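Local coordinates for protein alcohol oxidase (Myceliophthora thermophila, PDB 6F74) that is a VAO-type flavoprotein with covalently bound FAD that probably oxidises an as yet unassigned substrate, using oxygen as electron acceptor, at residues W85-F90 with G424-V429; H159-R164 with M541-G546; L330-A335 with K450-I455. One frame throughout, in Å; residues are numbered along the deposited sequence.

Contact 1 of 3, residues W85-F90 with G424-V429. With FAD (flavin-adenine dinucleotide), chain I.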
loop_
_atom_site.group_PDB
_atom_site.type_symbol
_atom_site.label_atom_id
_atom_site.label_comp_id
_atom_site.label_asym_id
_atom_site.label_seq_id
_atom_site.Cartn_x
_atom_site.Cartn_y
_atom_site.Cartn_z
ATOM N N TRP A 85 -10.422 0.432 -17.279
ATOM C CA TRP A 85 -9.258 -0.239 -16.704
ATOM C C TRP A 85 -8.457 0.610 -15.735
ATOM O O TRP A 85 -7.905 0.109 -14.752
ATOM C CB TRP A 85 -8.320 -0.726 -17.848
ATOM C CG TRP A 85 -7.261 -1.699 -17.334
ATOM C CD1 TRP A 85 -6.013 -1.382 -16.871
ATOM C CD2 TRP A 85 -7.397 -3.109 -17.166
ATOM N NE1 TRP A 85 -5.360 -2.504 -16.458
ATOM C CE2 TRP A 85 -6.185 -3.581 -16.627
ATOM C CE3 TRP A 85 -8.417 -4.019 -17.423
ATOM C CZ2 TRP A 85 -5.953 -4.948 -16.347
ATOM C CZ3 TRP A 85 -8.194 -5.377 -17.147
ATOM C CH2 TRP A 85 -6.979 -5.816 -16.596
ATOM N N THR A 86 -8.365 1.906 -16.013
ATOM C CA THR A 86 -7.606 2.809 -15.168
ATOM C C THR A 86 -8.404 3.329 -13.945
ATOM O O THR A 86 -7.857 4.076 -13.108
ATOM C CB THR A 86 -7.023 3.960 -16.032
ATOM O OG1 THR A 86 -8.074 4.515 -16.855
ATOM C CG2 THR A 86 -5.883 3.432 -16.970
ATOM N N ASP A 87 -9.655 2.908 -13.770
ATOM C CA ASP A 87 -10.512 3.455 -12.705
ATOM C C ASP A 87 -10.535 2.576 -11.460
ATOM O O ASP A 87 -10.795 1.378 -11.535
ATOM C CB ASP A 87 -11.931 3.623 -13.188
ATOM C CG ASP A 87 -12.837 4.095 -12.081
ATOM O OD1 ASP A 87 -12.535 5.154 -11.528
ATOM O OD2 ASP A 87 -13.789 3.382 -11.698
ATOM N N GLN A 88 -10.306 3.186 -10.316
ATOM C CA GLN A 88 -10.106 2.406 -9.087
ATOM C C GLN A 88 -11.388 1.656 -8.649
ATOM O O GLN A 88 -11.292 0.531 -8.133
ATOM C CB GLN A 88 -9.634 3.297 -7.952
ATOM C CG GLN A 88 -8.287 3.944 -8.206
ATOM C CD GLN A 88 -7.799 4.809 -7.049
ATOM O OE1 GLN A 88 -8.111 4.555 -5.902
ATOM N NE2 GLN A 88 -6.981 5.803 -7.356
ATOM N N ASP A 89 -12.558 2.292 -8.851
ATOM C CA ASP A 89 -13.834 1.706 -8.451
ATOM C C ASP A 89 -14.166 0.515 -9.342
ATOM O O ASP A 89 -14.667 -0.531 -8.854
ATOM C CB ASP A 89 -14.993 2.715 -8.522
ATOM C CG ASP A 89 -14.922 3.757 -7.432
ATOM O OD1 ASP A 89 -14.150 3.568 -6.469
ATOM O OD2 ASP A 89 -15.615 4.781 -7.540
ATOM N N PHE A 90 -13.901 0.677 -10.634
ATOM C CA PHE A 90 -14.116 -0.407 -11.584
ATOM C C PHE A 90 -13.310 -1.635 -11.145
ATOM O O PHE A 90 -13.826 -2.734 -11.110
ATOM C CB PHE A 90 -13.722 -0.025 -13.010
ATOM C CG PHE A 90 -13.702 -1.197 -13.941
ATOM C CD1 PHE A 90 -14.915 -1.783 -14.376
ATOM C CD2 PHE A 90 -12.493 -1.785 -14.330
ATOM C CE1 PHE A 90 -14.906 -2.895 -15.201
ATOM C CE2 PHE A 90 -12.495 -2.892 -15.174
ATOM C CZ PHE A 90 -13.687 -3.444 -15.596
ATOM N N GLY A 424 -6.897 13.052 -0.733
ATOM C CA GLY A 424 -8.123 12.352 -1.122
ATOM C C GLY A 424 -8.055 11.996 -2.608
ATOM O O GLY A 424 -8.961 12.310 -3.375
ATOM N N LEU A 425 -6.949 11.368 -2.991
ATOM C CA LEU A 425 -6.645 11.128 -4.397
ATOM C C LEU A 425 -7.386 9.910 -4.956
ATOM O O LEU A 425 -7.641 8.910 -4.242
ATOM C CB LEU A 425 -5.132 10.960 -4.586
ATOM C CG LEU A 425 -4.241 12.119 -4.104
ATOM C CD1 LEU A 425 -2.778 11.809 -4.283
ATOM C CD2 LEU A 425 -4.589 13.459 -4.798
ATOM N N HIS A 426 -7.728 10.023 -6.231
ATOM C CA HIS A 426 -8.363 8.954 -6.991
ATOM C C HIS A 426 -7.633 8.966 -8.353
ATOM O O HIS A 426 -8.236 9.182 -9.393
ATOM C CB HIS A 426 -9.844 9.294 -7.173
ATOM C CG HIS A 426 -10.673 8.143 -7.652
ATOM N ND1 HIS A 426 -10.605 7.606 -8.933
ATOM C CD2 HIS A 426 -11.615 7.426 -6.994
ATOM C CE1 HIS A 426 -11.439 6.578 -9.020
ATOM N NE2 HIS A 426 -12.111 6.489 -7.879
ATOM N N ASP A 427 -6.319 8.768 -8.319
ATOM C CA ASP A 427 -5.496 8.830 -9.519
ATOM C C ASP A 427 -5.695 7.597 -10.410
ATOM O O ASP A 427 -6.180 6.558 -9.936
ATOM C CB ASP A 427 -4.021 8.942 -9.112
ATOM C CG ASP A 427 -3.662 10.329 -8.607
ATOM O OD1 ASP A 427 -4.396 11.311 -8.920
ATOM O OD2 ASP A 427 -2.634 10.430 -7.906
ATOM N N PRO A 428 -5.280 7.692 -11.681
ATOM C CA PRO A 428 -5.380 6.516 -12.552
ATOM C C PRO A 428 -4.496 5.385 -12.066
ATOM O O PRO A 428 -3.426 5.649 -11.534
ATOM C CB PRO A 428 -4.907 7.037 -13.926
ATOM C CG PRO A 428 -5.002 8.539 -13.816
ATOM C CD PRO A 428 -4.651 8.836 -12.384
ATOM N N VAL A 429 -4.951 4.150 -12.264
ATOM C CA VAL A 429 -4.275 2.926 -11.800
ATOM C C VAL A 429 -4.246 1.931 -12.982
ATOM O O VAL A 429 -4.330 2.347 -14.135
ATOM C CB VAL A 429 -5.004 2.312 -10.585
ATOM C CG1 VAL A 429 -4.891 3.241 -9.377
ATOM C CG2 VAL A 429 -6.468 2.021 -10.898
HETATM P PA FAD I . -5.864 -6.081 -0.578
HETATM O O1A FAD I . -5.209 -6.358 -1.928
HETATM O O2A FAD I . -7.326 -6.382 -0.473
HETATM O O5B FAD I . -5.056 -6.895 0.506
HETATM C C5B FAD I . -3.713 -6.575 0.747
HETATM C C4B FAD I . -3.091 -7.671 1.594
HETATM O O4B FAD I . -3.763 -7.656 2.842
HETATM C C3B FAD I . -3.235 -9.080 1.075
HETATM O O3B FAD I . -2.124 -9.833 1.576
HETATM C C2B FAD I . -4.473 -9.607 1.756
HETATM O O2B FAD I . -4.468 -11.014 2.028
HETATM C C1B FAD I . -4.430 -8.888 3.077
HETATM N N9A FAD I . -5.726 -8.582 3.692
HETATM C C8A FAD I . -6.632 -7.696 3.256
HETATM N N7A FAD I . -7.690 -7.641 4.086
HETATM C C5A FAD I . -7.446 -8.500 5.072
HETATM C C6A FAD I . -8.176 -8.900 6.275
HETATM N N6A FAD I . -9.372 -8.309 6.502
HETATM N N1A FAD I . -7.608 -9.843 7.070
HETATM C C2A FAD I . -6.401 -10.391 6.770
HETATM N N3A FAD I . -5.664 -10.048 5.683
HETATM C C4A FAD I . -6.146 -9.115 4.822
HETATM N N1 FAD I . -0.767 2.978 1.030
HETATM C C2 FAD I . -0.402 3.996 1.842
HETATM O O2 FAD I . 0.290 3.739 2.860
HETATM N N3 FAD I . -0.779 5.270 1.608
HETATM C C4 FAD I . -1.511 5.621 0.537
HETATM O O4 FAD I . -1.842 6.804 0.312
HETATM C C4X FAD I . -1.936 4.570 -0.412
HETATM N N5 FAD I . -2.664 4.863 -1.509
HETATM C C5X FAD I . -3.047 3.875 -2.356
HETATM C C6 FAD I . -3.816 4.193 -3.475
HETATM C C7 FAD I . -4.248 3.221 -4.359
HETATM C C7M FAD I . -5.049 3.742 -5.528
HETATM C C8 FAD I . -3.900 1.793 -4.108
HETATM C C8M FAD I . -4.374 0.657 -5.002
HETATM C C9 FAD I . -3.113 1.474 -3.006
HETATM C C9A FAD I . -2.669 2.453 -2.099
HETATM N N10 FAD I . -1.892 2.158 -0.946
HETATM C C10 FAD I . -1.507 3.201 -0.091
HETATM C "C1'" FAD I . -1.386 0.799 -0.643
HETATM C "C2'" FAD I . -2.109 -0.062 0.340
HETATM O "O2'" FAD I . -1.681 0.333 1.642
HETATM C "C3'" FAD I . -1.706 -1.525 0.125
HETATM O "O3'" FAD I . -1.852 -1.917 -1.252
HETATM C "C4'" FAD I . -2.498 -2.468 1.019
HETATM O "O4'" FAD I . -2.075 -3.815 0.787
HETATM C "C5'" FAD I . -3.994 -2.331 0.781
HETATM O "O5'" FAD I . -4.714 -3.208 1.630
HETATM P P FAD I . -6.101 -3.681 1.034
HETATM O O1P FAD I . -6.873 -2.492 0.532
HETATM O O2P FAD I . -6.706 -4.586 2.055
HETATM O O3P FAD I . -5.577 -4.518 -0.248
HETATM O O HOH W 1 -8.790 6.413 -4.042
#
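Gln88 and Val429 meet in the wall of the FAD pocket, at the dimethylbenzene end of the flavin, where the start of helix 88-93 lies against the loop between helix 415-422 and strand 435-440. The two side chains cross at about a right angle, with Gln88 CG 3.7 Å from Val429 CG1. CD of Gln88 stands anti to CA (chi2 -178°), so the chain runs extended past Val429, and NE2 donates to Asp427 O over 2.8 Å, a nearly straight bond (170°) that lies in the plane of the amide and uses a lone pair of the carbonyl. At the other end of the amide, OE1 accepts from a water that also donates to Leu425 O, and OE1 stands 3.2 Å from FAD C7M. One backbone bond joins the segments, Val429 N to Thr86 O at 3.0 Å, and Pro428 CA makes a C-H...O contact with the same oxygen.

The exposed His426 ring packs against Gln88. Gln88 CG lies over one face, offset toward the rim, and Gln88 CB makes an off-centre CH-pi contact 4.3 Å from the ring centroid. Asp87 OD1 sits in the ring plane, 3.1 Å from His426 CE1, its carboxylate turned 22° from the ring. Its other oxygen, OD2, caps the helix by accepting from Phe90 N.

Bonds at both ends of the Gln88 amide fix its rotation, with its carbonyl end beside the flavin methyl; the carboxylates of Asp87 and Asp89, both at the His426 ring edge without a hydrogen bond to it, may favour a protonated imidazole.

Contact 2 of 3, residues H159-R164 with M541-G546. With FAD (flavin-adenine dinucleotide), chain I.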
loop_
_atom_site.group_PDB
_atom_site.type_symbol
_atom_site.label_atom_id
_atom_site.label_comp_id
_atom_site.label_asym_id
_atom_site.label_seq_id
_atom_site.Cartn_x
_atom_site.Cartn_y
_atom_site.Cartn_z
ATOM N N HIS A 159 -6.261 -3.898 -3.848
ATOM C CA HIS A 159 -5.323 -2.794 -4.031
ATOM C C HIS A 159 -3.871 -3.215 -4.055
ATOM O O HIS A 159 -3.059 -2.434 -4.490
ATOM C CB HIS A 159 -5.488 -1.697 -2.932
ATOM C CG HIS A 159 -6.283 -0.522 -3.401
ATOM N ND1 HIS A 159 -5.760 0.485 -4.214
ATOM C CD2 HIS A 159 -7.619 -0.300 -3.328
ATOM C CE1 HIS A 159 -6.741 1.352 -4.458
ATOM N NE2 HIS A 159 -7.868 0.889 -3.959
ATOM N N ASP A 160 -3.527 -4.405 -3.553
ATOM C CA ASP A 160 -2.137 -4.733 -3.335
ATOM C C ASP A 160 -1.256 -4.567 -4.579
ATOM O O ASP A 160 -1.702 -4.835 -5.710
ATOM C CB ASP A 160 -1.951 -6.165 -2.843
ATOM C CG ASP A 160 -0.733 -6.324 -1.989
ATOM O OD1 ASP A 160 -0.747 -5.761 -0.886
ATOM O OD2 ASP A 160 0.232 -6.986 -2.418
ATOM N N LEU A 161 -0.025 -4.137 -4.326
ATOM C CA LEU A 161 0.991 -3.919 -5.359
ATOM C C LEU A 161 1.918 -5.120 -5.566
ATOM O O LEU A 161 2.594 -5.192 -6.588
ATOM C CB LEU A 161 1.877 -2.712 -4.992
ATOM C CG LEU A 161 1.323 -1.279 -5.038
ATOM C CD1 LEU A 161 0.363 -0.945 -3.904
ATOM C CD2 LEU A 161 2.505 -0.308 -4.970
ATOM N N LEU A 162 1.922 -6.049 -4.600
ATOM C CA LEU A 162 2.860 -7.164 -4.529
ATOM C C LEU A 162 2.270 -8.578 -4.757
ATOM O O LEU A 162 2.946 -9.595 -4.515
ATOM C CB LEU A 162 3.577 -7.113 -3.179
ATOM C CG LEU A 162 4.801 -6.210 -2.997
ATOM C CD1 LEU A 162 4.460 -4.753 -3.216
ATOM C CD2 LEU A 162 5.315 -6.413 -1.576
ATOM N N GLY A 163 1.026 -8.665 -5.218
ATOM C CA GLY A 163 0.387 -10.000 -5.389
ATOM C C GLY A 163 0.015 -10.720 -4.093
ATOM O O GLY A 163 -0.199 -11.925 -4.125
ATOM N N ARG A 164 -0.076 -10.004 -2.967
ATOM C CA ARG A 164 -0.365 -10.625 -1.650
ATOM C C ARG A 164 -1.841 -10.952 -1.437
ATOM O O ARG A 164 -2.187 -11.676 -0.509
ATOM C CB ARG A 164 0.153 -9.762 -0.496
ATOM C CG ARG A 164 1.662 -9.535 -0.544
ATOM C CD ARG A 164 2.200 -8.659 0.576
ATOM N NE ARG A 164 1.470 -7.404 0.583
ATOM C CZ ARG A 164 1.458 -6.514 1.567
ATOM N NH1 ARG A 164 2.197 -6.663 2.659
ATOM N NH2 ARG A 164 0.696 -5.441 1.430
ATOM N N MET A 541 6.910 -2.316 3.158
ATOM C CA MET A 541 6.355 -3.513 2.523
ATOM C C MET A 541 5.207 -3.218 1.557
ATOM O O MET A 541 5.153 -3.771 0.463
ATOM C CB MET A 541 5.970 -4.560 3.570
ATOM C CG MET A 541 4.792 -4.214 4.448
ATOM S SD MET A 541 4.523 -5.518 5.680
ATOM C CE MET A 541 5.677 -4.900 6.922
ATOM N N ASN A 542 4.315 -2.311 1.949
ATOM C CA ASN A 542 3.094 -2.029 1.178
ATOM C C ASN A 542 3.369 -1.376 -0.163
ATOM O O ASN A 542 2.584 -1.548 -1.118
ATOM C CB ASN A 542 2.123 -1.127 1.969
ATOM C CG ASN A 542 1.434 -1.838 3.102
ATOM O OD1 ASN A 542 1.439 -3.070 3.178
ATOM N ND2 ASN A 542 0.798 -1.060 3.995
ATOM N N GLU A 543 4.456 -0.608 -0.214
ATOM C CA GLU A 543 4.901 0.058 -1.436
ATOM C C GLU A 543 6.406 -0.147 -1.462
ATOM O O GLU A 543 7.194 0.724 -1.066
ATOM C CB GLU A 543 4.506 1.540 -1.470
ATOM C CG GLU A 543 2.998 1.781 -1.644
ATOM C CD GLU A 543 2.558 3.233 -1.402
ATOM O OE1 GLU A 543 3.205 3.902 -0.572
ATOM O OE2 GLU A 543 1.545 3.744 -2.002
ATOM N N GLY A 544 6.784 -1.325 -1.928
ATOM C CA GLY A 544 8.146 -1.780 -1.811
ATOM C C GLY A 544 8.494 -2.900 -2.763
ATOM O O GLY A 544 7.697 -3.292 -3.609
ATOM N N ASP A 545 9.723 -3.382 -2.621
ATOM C CA ASP A 545 10.341 -4.272 -3.615
ATOM C C ASP A 545 10.155 -5.708 -3.205
ATOM O O ASP A 545 10.918 -6.227 -2.413
ATOM C CB ASP A 545 11.835 -3.962 -3.705
ATOM C CG ASP A 545 12.541 -4.731 -4.823
ATOM O OD1 ASP A 545 11.908 -5.511 -5.538
ATOM O OD2 ASP A 545 13.762 -4.521 -5.011
ATOM N N GLY A 546 9.178 -6.362 -3.804
ATOM C CA GLY A 546 8.857 -7.753 -3.470
ATOM C C GLY A 546 9.829 -8.728 -4.094
ATOM O O GLY A 546 9.768 -9.899 -3.748
HETATM P PA FAD I . -5.864 -6.081 -0.578
HETATM O O1A FAD I . -5.209 -6.358 -1.928
HETATM O O2A FAD I . -7.326 -6.382 -0.473
HETATM O O5B FAD I . -5.056 -6.895 0.506
HETATM C C5B FAD I . -3.713 -6.575 0.747
HETATM C C4B FAD I . -3.091 -7.671 1.594
HETATM O O4B FAD I . -3.763 -7.656 2.842
HETATM C C3B FAD I . -3.235 -9.080 1.075
HETATM O O3B FAD I . -2.124 -9.833 1.576
HETATM C C2B FAD I . -4.473 -9.607 1.756
HETATM O O2B FAD I . -4.468 -11.014 2.028
HETATM C C1B FAD I . -4.430 -8.888 3.077
HETATM N N9A FAD I . -5.726 -8.582 3.692
HETATM C C8A FAD I . -6.632 -7.696 3.256
HETATM N N7A FAD I . -7.690 -7.641 4.086
HETATM C C5A FAD I . -7.446 -8.500 5.072
HETATM C C6A FAD I . -8.176 -8.900 6.275
HETATM N N6A FAD I . -9.372 -8.309 6.502
HETATM N N1A FAD I . -7.608 -9.843 7.070
HETATM C C2A FAD I . -6.401 -10.391 6.770
HETATM N N3A FAD I . -5.664 -10.048 5.683
HETATM C C4A FAD I . -6.146 -9.115 4.822
HETATM N N1 FAD I . -0.767 2.978 1.030
HETATM C C2 FAD I . -0.402 3.996 1.842
HETATM O O2 FAD I . 0.290 3.739 2.860
HETATM N N3 FAD I . -0.779 5.270 1.608
HETATM C C4 FAD I . -1.511 5.621 0.537
HETATM O O4 FAD I . -1.842 6.804 0.312
HETATM C C4X FAD I . -1.936 4.570 -0.412
HETATM N N5 FAD I . -2.664 4.863 -1.509
HETATM C C5X FAD I . -3.047 3.875 -2.356
HETATM C C6 FAD I . -3.816 4.193 -3.475
HETATM C C7 FAD I . -4.248 3.221 -4.359
HETATM C C7M FAD I . -5.049 3.742 -5.528
HETATM C C8 FAD I . -3.900 1.793 -4.108
HETATM C C8M FAD I . -4.374 0.657 -5.002
HETATM C C9 FAD I . -3.113 1.474 -3.006
HETATM C C9A FAD I . -2.669 2.453 -2.099
HETATM N N10 FAD I . -1.892 2.158 -0.946
HETATM C C10 FAD I . -1.507 3.201 -0.091
HETATM C "C1'" FAD I . -1.386 0.799 -0.643
HETATM C "C2'" FAD I . -2.109 -0.062 0.340
HETATM O "O2'" FAD I . -1.681 0.333 1.642
HETATM C "C3'" FAD I . -1.706 -1.525 0.125
HETATM O "O3'" FAD I . -1.852 -1.917 -1.252
HETATM C "C4'" FAD I . -2.498 -2.468 1.019
HETATM O "O4'" FAD I . -2.075 -3.815 0.787
HETATM C "C5'" FAD I . -3.994 -2.331 0.781
HETATM O "O5'" FAD I . -4.714 -3.208 1.630
HETATM P P FAD I . -6.101 -3.681 1.034
HETATM O O1P FAD I . -6.873 -2.492 0.532
HETATM O O2P FAD I . -6.706 -4.586 2.055
HETATM O O3P FAD I . -5.577 -4.518 -0.248
HETATM O O HOH W 2 0.502 -3.253 -1.427
HETATM O O HOH W 3 1.125 -5.379 4.821
#
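Leu161 and Glu543 lie 6.8 Å apart by their CA atoms, and Leu162 and Gly546 6.1 Å, in two irregular loops that join through side chains without a backbone-to-backbone hydrogen bond. Arg164 NH2 donates to Asn542 OD1 over 3.0 Å, tilted 33° from the amide carbonyl plane, and a water bridges Arg164 NH1 to the same oxygen. The guanidinium is also held side-on by Asp160: NE and NH2 both donate to OD1, NH2 at 2.7 Å on the syn lone pair. Asp160 OD2 is met from opposite faces of its plane by the backbone N of Leu162, which closes an Asx turn, and by that of Arg164.

Beside this polar cluster, Leu162 CD2 packs 3.3 Å from Met541 O, and Leu161 CD1 reaches Asn542 O at 3.6 Å. Asn542 ND2 is hydrogen-bonded to Gly239 O and Tyr540 OH, while Glu543 OE1 is hydrogen-bonded to His246 NE2 and OE2 comes 3.6 Å from FAD C10.

Loop 159-164 binds the cofactor directly: His159 ND1 is bonded to FAD C8M at 1.6 Å, an 8-alpha-N1-histidyl link, and Asp160 N donates to the phosphate oxygen O1A. Loop 541-546 lines it, with a water joining Asn542 O to FAD O3'. With four N-H groups on its two oxygens, the Asp160 carboxylate is firmly held, and its charge is probably balanced largely by Arg164; the histidyl link, as in relatives, probably raises the flavin's redox potential.

Contact 3 of 3, residues L330-A335 with K450-I455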
loop_
_atom_site.group_PDB
_atom_site.type_symbol
_atom_site.label_atom_id
_atom_site.label_comp_id
_atom_site.label_asym_id
_atom_site.label_seq_id
_atom_site.Cartn_x
_atom_site.Cartn_y
_atom_site.Cartn_z
ATOM N N LEU A 330 18.884 20.894 -11.787
ATOM C CA LEU A 330 17.659 20.363 -11.187
ATOM C C LEU A 330 17.944 19.318 -10.137
ATOM O O LEU A 330 17.361 19.320 -9.047
ATOM C CB LEU A 330 16.724 19.753 -12.251
ATOM C CG LEU A 330 15.460 19.086 -11.661
ATOM C CD1 LEU A 330 14.621 20.124 -10.903
ATOM C CD2 LEU A 330 14.647 18.393 -12.720
ATOM N N LEU A 331 18.812 18.397 -10.478
ATOM C CA LEU A 331 19.137 17.292 -9.571
ATOM C C LEU A 331 19.997 17.764 -8.416
ATOM O O LEU A 331 19.866 17.229 -7.329
ATOM C CB LEU A 331 19.790 16.123 -10.326
ATOM C CG LEU A 331 18.975 15.364 -11.388
ATOM C CD1 LEU A 331 19.606 14.036 -11.777
ATOM C CD2 LEU A 331 17.533 15.087 -10.984
ATOM N N ASP A 332 20.849 18.774 -8.620
ATOM C CA ASP A 332 21.594 19.387 -7.506
ATOM C C ASP A 332 20.591 19.890 -6.450
ATOM O O ASP A 332 20.745 19.626 -5.260
ATOM C CB ASP A 332 22.476 20.572 -7.973
ATOM C CG ASP A 332 23.700 20.128 -8.825
ATOM O OD1 ASP A 332 23.910 18.927 -9.059
ATOM O OD2 ASP A 332 24.466 21.004 -9.254
ATOM N N ALA A 333 19.567 20.613 -6.908
ATOM C CA ALA A 333 18.578 21.226 -6.031
ATOM C C ALA A 333 17.717 20.175 -5.342
ATOM O O ALA A 333 17.350 20.356 -4.202
ATOM C CB ALA A 333 17.709 22.191 -6.820
ATOM N N ILE A 334 17.416 19.076 -6.033
ATOM C CA ILE A 334 16.649 17.962 -5.459
ATOM C C ILE A 334 17.465 17.267 -4.362
ATOM O O ILE A 334 16.928 16.912 -3.295
ATOM C CB ILE A 334 16.180 16.980 -6.558
ATOM C CG1 ILE A 334 15.099 17.688 -7.382
ATOM C CG2 ILE A 334 15.626 15.695 -5.952
ATOM C CD1 ILE A 334 14.600 16.947 -8.597
ATOM N N ALA A 335 18.756 17.108 -4.610
ATOM C CA ALA A 335 19.657 16.611 -3.590
ATOM C C ALA A 335 19.643 17.525 -2.354
ATOM O O ALA A 335 19.475 17.034 -1.255
ATOM C CB ALA A 335 21.064 16.464 -4.140
ATOM N N LYS A 450 27.214 12.239 -1.269
ATOM C CA LYS A 450 26.550 10.928 -1.193
ATOM C C LYS A 450 25.083 10.977 -1.613
ATOM O O LYS A 450 24.570 10.052 -2.258
ATOM C CB LYS A 450 26.675 10.334 0.208
ATOM C CG LYS A 450 28.082 9.936 0.552
ATOM C CD LYS A 450 28.197 9.338 1.922
ATOM C CE LYS A 450 29.665 9.142 2.262
ATOM N NZ LYS A 450 29.779 8.557 3.609
ATOM N N VAL A 451 24.428 12.066 -1.245
ATOM C CA VAL A 451 23.028 12.264 -1.564
ATOM C C VAL A 451 22.911 12.491 -3.052
ATOM O O VAL A 451 22.144 11.813 -3.724
ATOM C CB VAL A 451 22.447 13.449 -0.773
ATOM C CG1 VAL A 451 21.034 13.776 -1.187
ATOM C CG2 VAL A 451 22.494 13.139 0.715
ATOM N N ARG A 452 23.682 13.440 -3.562
ATOM C CA ARG A 452 23.715 13.739 -4.996
ATOM C C ARG A 452 23.962 12.500 -5.868
ATOM O O ARG A 452 23.280 12.321 -6.896
ATOM C CB ARG A 452 24.739 14.820 -5.300
ATOM C CG ARG A 452 24.699 15.397 -6.712
ATOM C CD ARG A 452 23.307 15.891 -7.116
ATOM N NE ARG A 452 23.317 16.455 -8.465
ATOM C CZ ARG A 452 23.316 15.758 -9.606
ATOM N NH1 ARG A 452 23.305 14.416 -9.614
ATOM N NH2 ARG A 452 23.326 16.423 -10.756
ATOM N N GLU A 453 24.869 11.636 -5.427
ATOM C CA GLU A 453 25.128 10.373 -6.109
ATOM C C GLU A 453 23.901 9.414 -6.095
ATOM O O GLU A 453 23.590 8.742 -7.090
ATOM C CB GLU A 453 26.336 9.680 -5.450
ATOM C CG GLU A 453 26.844 8.503 -6.285
ATOM C CD GLU A 453 27.507 7.378 -5.533
ATOM O OE1 GLU A 453 27.072 7.007 -4.389
ATOM O OE2 GLU A 453 28.482 6.911 -6.178
ATOM N N ALA A 454 23.202 9.349 -4.967
ATOM C CA ALA A 454 21.966 8.573 -4.882
ATOM C C ALA A 454 20.888 9.113 -5.834
ATOM O O ALA A 454 20.275 8.352 -6.589
ATOM C CB ALA A 454 21.441 8.570 -3.456
ATOM N N ILE A 455 20.682 10.420 -5.783
ATOM C CA ILE A 455 19.774 11.121 -6.699
ATOM C C ILE A 455 20.141 10.858 -8.165
ATOM O O ILE A 455 19.250 10.580 -8.960
ATOM C CB ILE A 455 19.736 12.637 -6.404
ATOM C CG1 ILE A 455 19.121 12.929 -5.015
ATOM C CG2 ILE A 455 18.999 13.414 -7.472
ATOM C CD1 ILE A 455 17.724 12.382 -4.764
#
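Ala335 and Ile455 form the close-packed side of a helix-helix crossing, with axes 9.0 Å apart at nearest approach and an angle of 123° between their directions. Ile455 CG1 rests 4.0 Å from Ala335 CA, and the small side chain there is consistent with the short distance of 5.2 Å between Ala335 CA and Arg452 CA. Ile455 spreads its branches over neighbouring residues: CG2 meets Leu331 CB, and CD1 reaches Ile334 CG2 at 4.1 Å. Val451 CG1 adds a contact of 3.6 Å to Ala335 O. Trp355 of strand 349-356 touches Leu331, Ile334 and Ile455, so this apolar side faces the sheet.

The other side is polar and partly exposed. Arg452 bends at chi2 (53°), which turns CD toward the partner helix, and its guanidinium meets Asp332 in a salt bridge. NE donates to OD1 over 2.6 Å at 155°, on the anti lone pair; NH2 bonds the same oxygen weakly and is also hydrogen-bonded to Lys328 O. Leu331 CB lies 3.5 Å above the guanidinium, over its centre, and so joins the two sides. The charges have further partners: Arg452 NH1 pairs with Glu456, and Asp332 OD2 with Lys328.

Helices 328-346 and 448-458 thus pack on each other and, through Trp355, on the seven-stranded antiparallel sheet, an arrangement consistent with the helix-covered sheet of the substrate domain in VAO-type flavoproteins.

Followed from the N terminus, the chain opens contact 1 at 85-90, contact 2 at 159-164 and contact 3 at 330-335. Segment 424-429 then closes the first loop, 450-455 the third and 541-546 the second. Contact 1 therefore crosses both others, while contact 3 falls wholly within the span of contact 2. Contacts 1 and 2 both touch FAD, their centres about 17 Å apart, and meet where Gln88 OE1 lies 3.8 Å from His159 CE1. They tie helix 88-93 and the FAD-binding part to the loop before strand 435-440 and the loop between helices 512-533 and 551-556. Contact 3, about 27 Å from contact 2 between centres, joins two helices beside the seven-stranded sheet.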